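Local coordinates for protein guanine nucleotide exchange factor SRM1 (Saccharomyces cerevisiae, PDB 3OF7) that promotes the exchange of GDP for GTP on the GTPases GSP1 and GSP2, binds chromatin and controls RNA metabolism and transport, at residues Ser86-Trp91 and Ala134-Glu139. Numbering follows the deposited sequence.
Sequences SNVWSW and AKIPRE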
loop_
_atom_site.group_PDB
_atom_site.type_symbol
_atom_site.label_atom_id
_atom_site.label_comp_id
_atom_site.label_asym_id
_atom_site.label_seq_id
_atom_site.Cartn_x
_atom_site.Cartn_y
_atom_site.Cartn_z
ATOM N N SER A 86 -16.608 -3.453 -12.442
ATOM C CA SER A 86 -15.996 -4.313 -11.429
ATOM C C SER A 86 -15.159 -5.481 -11.998
ATOM O O SER A 86 -14.996 -6.519 -11.344
ATOM C CB SER A 86 -17.054 -4.804 -10.427
ATOM O OG SER A 86 -16.450 -5.398 -9.294
ATOM N N ASN A 87 -14.620 -5.312 -13.203
ATOM C CA ASN A 87 -13.600 -6.243 -13.699
ATOM C C ASN A 87 -12.276 -5.933 -13.021
ATOM O O ASN A 87 -11.962 -4.767 -12.775
ATOM C CB ASN A 87 -13.411 -6.139 -15.210
ATOM C CG ASN A 87 -14.601 -6.664 -15.992
ATOM O OD1 ASN A 87 -14.956 -7.848 -15.915
ATOM N ND2 ASN A 87 -15.211 -5.783 -16.764
ATOM N N VAL A 88 -11.513 -6.983 -12.732
ATOM C CA VAL A 88 -10.183 -6.847 -12.149
ATOM C C VAL A 88 -9.100 -6.972 -13.220
ATOM O O VAL A 88 -9.030 -7.980 -13.944
ATOM C CB VAL A 88 -9.949 -7.879 -11.010
ATOM C CG1 VAL A 88 -8.570 -7.698 -10.376
ATOM C CG2 VAL A 88 -11.042 -7.763 -9.944
ATOM N N TRP A 89 -8.277 -5.934 -13.327
ATOM C CA TRP A 89 -7.140 -5.908 -14.230
ATOM C C TRP A 89 -5.882 -6.185 -13.408
ATOM O O TRP A 89 -5.818 -5.841 -12.224
ATOM C CB TRP A 89 -6.991 -4.526 -14.857
ATOM C CG TRP A 89 -8.132 -4.060 -15.724
ATOM C CD1 TRP A 89 -9.427 -3.823 -15.343
ATOM C CD2 TRP A 89 -8.057 -3.741 -17.115
ATOM N NE1 TRP A 89 -10.168 -3.386 -16.425
ATOM C CE2 TRP A 89 -9.348 -3.323 -17.521
ATOM C CE3 TRP A 89 -7.027 -3.779 -18.065
ATOM C CZ2 TRP A 89 -9.634 -2.948 -18.844
ATOM C CZ3 TRP A 89 -7.309 -3.392 -19.372
ATOM C CH2 TRP A 89 -8.602 -2.988 -19.749
ATOM N N SER A 90 -4.873 -6.768 -14.051
ATOM C CA SER A 90 -3.607 -7.056 -13.376
ATOM C C SER A 90 -2.432 -6.941 -14.335
ATOM O O SER A 90 -2.574 -7.142 -15.551
ATOM C CB SER A 90 -3.636 -8.467 -12.776
ATOM O OG SER A 90 -3.688 -9.447 -13.801
ATOM N N TRP A 91 -1.276 -6.596 -13.779
ATOM C CA TRP A 91 -0.015 -6.633 -14.511
ATOM C C TRP A 91 1.130 -6.713 -13.519
ATOM O O TRP A 91 0.970 -6.361 -12.348
ATOM C CB TRP A 91 0.140 -5.418 -15.436
ATOM C CG TRP A 91 0.312 -4.099 -14.732
ATOM C CD1 TRP A 91 1.491 -3.518 -14.376
ATOM C CD2 TRP A 91 -0.722 -3.189 -14.328
ATOM N NE1 TRP A 91 1.260 -2.311 -13.770
ATOM C CE2 TRP A 91 -0.090 -2.084 -13.724
ATOM C CE3 TRP A 91 -2.122 -3.210 -14.402
ATOM C CZ2 TRP A 91 -0.805 -0.996 -13.205
ATOM C CZ3 TRP A 91 -2.834 -2.128 -13.883
ATOM C CH2 TRP A 91 -2.174 -1.045 -13.288
ATOM N N ALA A 134 -4.280 -6.310 -18.403
ATOM C CA ALA A 134 -5.405 -6.999 -19.031
ATOM C C ALA A 134 -6.356 -7.502 -17.956
ATOM O O ALA A 134 -5.967 -7.648 -16.788
ATOM C CB ALA A 134 -4.909 -8.160 -19.915
ATOM N N LYS A 135 -7.594 -7.791 -18.356
ATOM C CA LYS A 135 -8.620 -8.223 -17.415
ATOM C C LYS A 135 -8.492 -9.691 -17.064
ATOM O O LYS A 135 -8.234 -10.525 -17.934
ATOM C CB LYS A 135 -10.019 -7.957 -17.968
ATOM C CG LYS A 135 -10.428 -6.486 -17.955
ATOM C CD LYS A 135 -11.808 -6.257 -18.566
ATOM C CE LYS A 135 -11.753 -6.225 -20.094
ATOM N NZ LYS A 135 -13.103 -5.999 -20.707
ATOM N N ILE A 136 -8.673 -9.990 -15.780
ATOM C CA ILE A 136 -8.913 -11.352 -15.320
ATOM C C ILE A 136 -10.307 -11.735 -15.834
ATOM O O ILE A 136 -11.247 -10.936 -15.728
ATOM C CB ILE A 136 -8.853 -11.450 -13.767
ATOM C CG1 ILE A 136 -7.440 -11.126 -13.260
ATOM C CG2 ILE A 136 -9.306 -12.834 -13.269
ATOM C CD1 ILE A 136 -7.316 -11.088 -11.745
ATOM N N PRO A 137 -10.439 -12.938 -16.424
ATOM C CA PRO A 137 -11.755 -13.360 -16.911
ATOM C C PRO A 137 -12.844 -13.201 -15.857
ATOM O O PRO A 137 -12.658 -13.571 -14.694
ATOM C CB PRO A 137 -11.536 -14.833 -17.270
ATOM C CG PRO A 137 -10.117 -14.877 -17.697
ATOM C CD PRO A 137 -9.391 -13.911 -16.781
ATOM N N ARG A 138 -13.974 -12.642 -16.275
ATOM C CA ARG A 138 -15.072 -12.346 -15.369
ATOM C C ARG A 138 -15.608 -13.592 -14.662
ATOM O O ARG A 138 -16.051 -13.524 -13.513
ATOM C CB ARG A 138 -16.186 -11.638 -16.134
ATOM C CG ARG A 138 -17.029 -10.763 -15.282
ATOM C CD ARG A 138 -17.898 -9.846 -16.114
ATOM N NE ARG A 138 -18.869 -9.200 -15.247
ATOM C CZ ARG A 138 -18.654 -8.058 -14.603
ATOM N NH1 ARG A 138 -17.497 -7.414 -14.746
ATOM N NH2 ARG A 138 -19.604 -7.555 -13.829
ATOM N N GLU A 139 -15.541 -14.726 -15.352
ATOM C CA GLU A 139 -16.024 -16.003 -14.828
ATOM C C GLU A 139 -15.216 -16.459 -13.627
ATOM O O GLU A 139 -15.713 -17.219 -12.807
ATOM C CB GLU A 139 -16.004 -17.093 -15.910
ATOM C CG GLU A 139 -16.510 -16.651 -17.276
ATOM C CD GLU A 139 -15.397 -16.106 -18.162
ATOM O OE1 GLU A 139 -14.503 -16.892 -18.557
ATOM O OE2 GLU A 139 -15.425 -14.895 -18.474
HETATM O O HOH W 1 -12.574 -9.462 -13.815
#
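S90 and A134 pair through their backbones where the short edge strand 134-135 runs antiparallel to strand 88-92, a clear instance of how a propeller blade acquires its last strand. S90 N donates to A134 O at 3.1 Å, whereas the return bond from A134 N to S90 O is weak. Next along, W89 and K135 form a non-hydrogen-bonded pair, and then I136 N gives V88 O a nearly straight bond of 2.7 Å. Beyond this bond no direct backbone pair follows; a water bridges the two chains, accepting from V88 N and donating to I136 O.

Apolar contacts flank this backbone pairing. K135 CG, anti to its carbonyl carbon (chi1 -74°), is laid over one face of the W89 indole, 3.5 Å from the centroid of the five-membered ring, a CH-pi contact; CD of the same lysine continues to N87 CB. The W89 ring is held from the neighbouring strand as well, its NE1 bonded to D83. An alanine in place of W89 would probably leave the K135 methylene chain without its aromatic platform and D83 without this indole donor. A separate apolar contact joins V88 CG1 to I136 CD1 at 3.9 Å, the two side chains lying side by side and pointing the same way.

The polar side-chain link is R138 NH1 to N87 OD1, 2.8 Å. The oxygen lies in the guanidinium plane, yet the donor stands above the amide plane, the two planes being 76° apart. R138 NH1 also bonds E85 O.

Such a four-stranded antiparallel blade, completed here by strand 134-135 after a long connection with little regular structure, is characteristic of the RCC1-type beta-propeller.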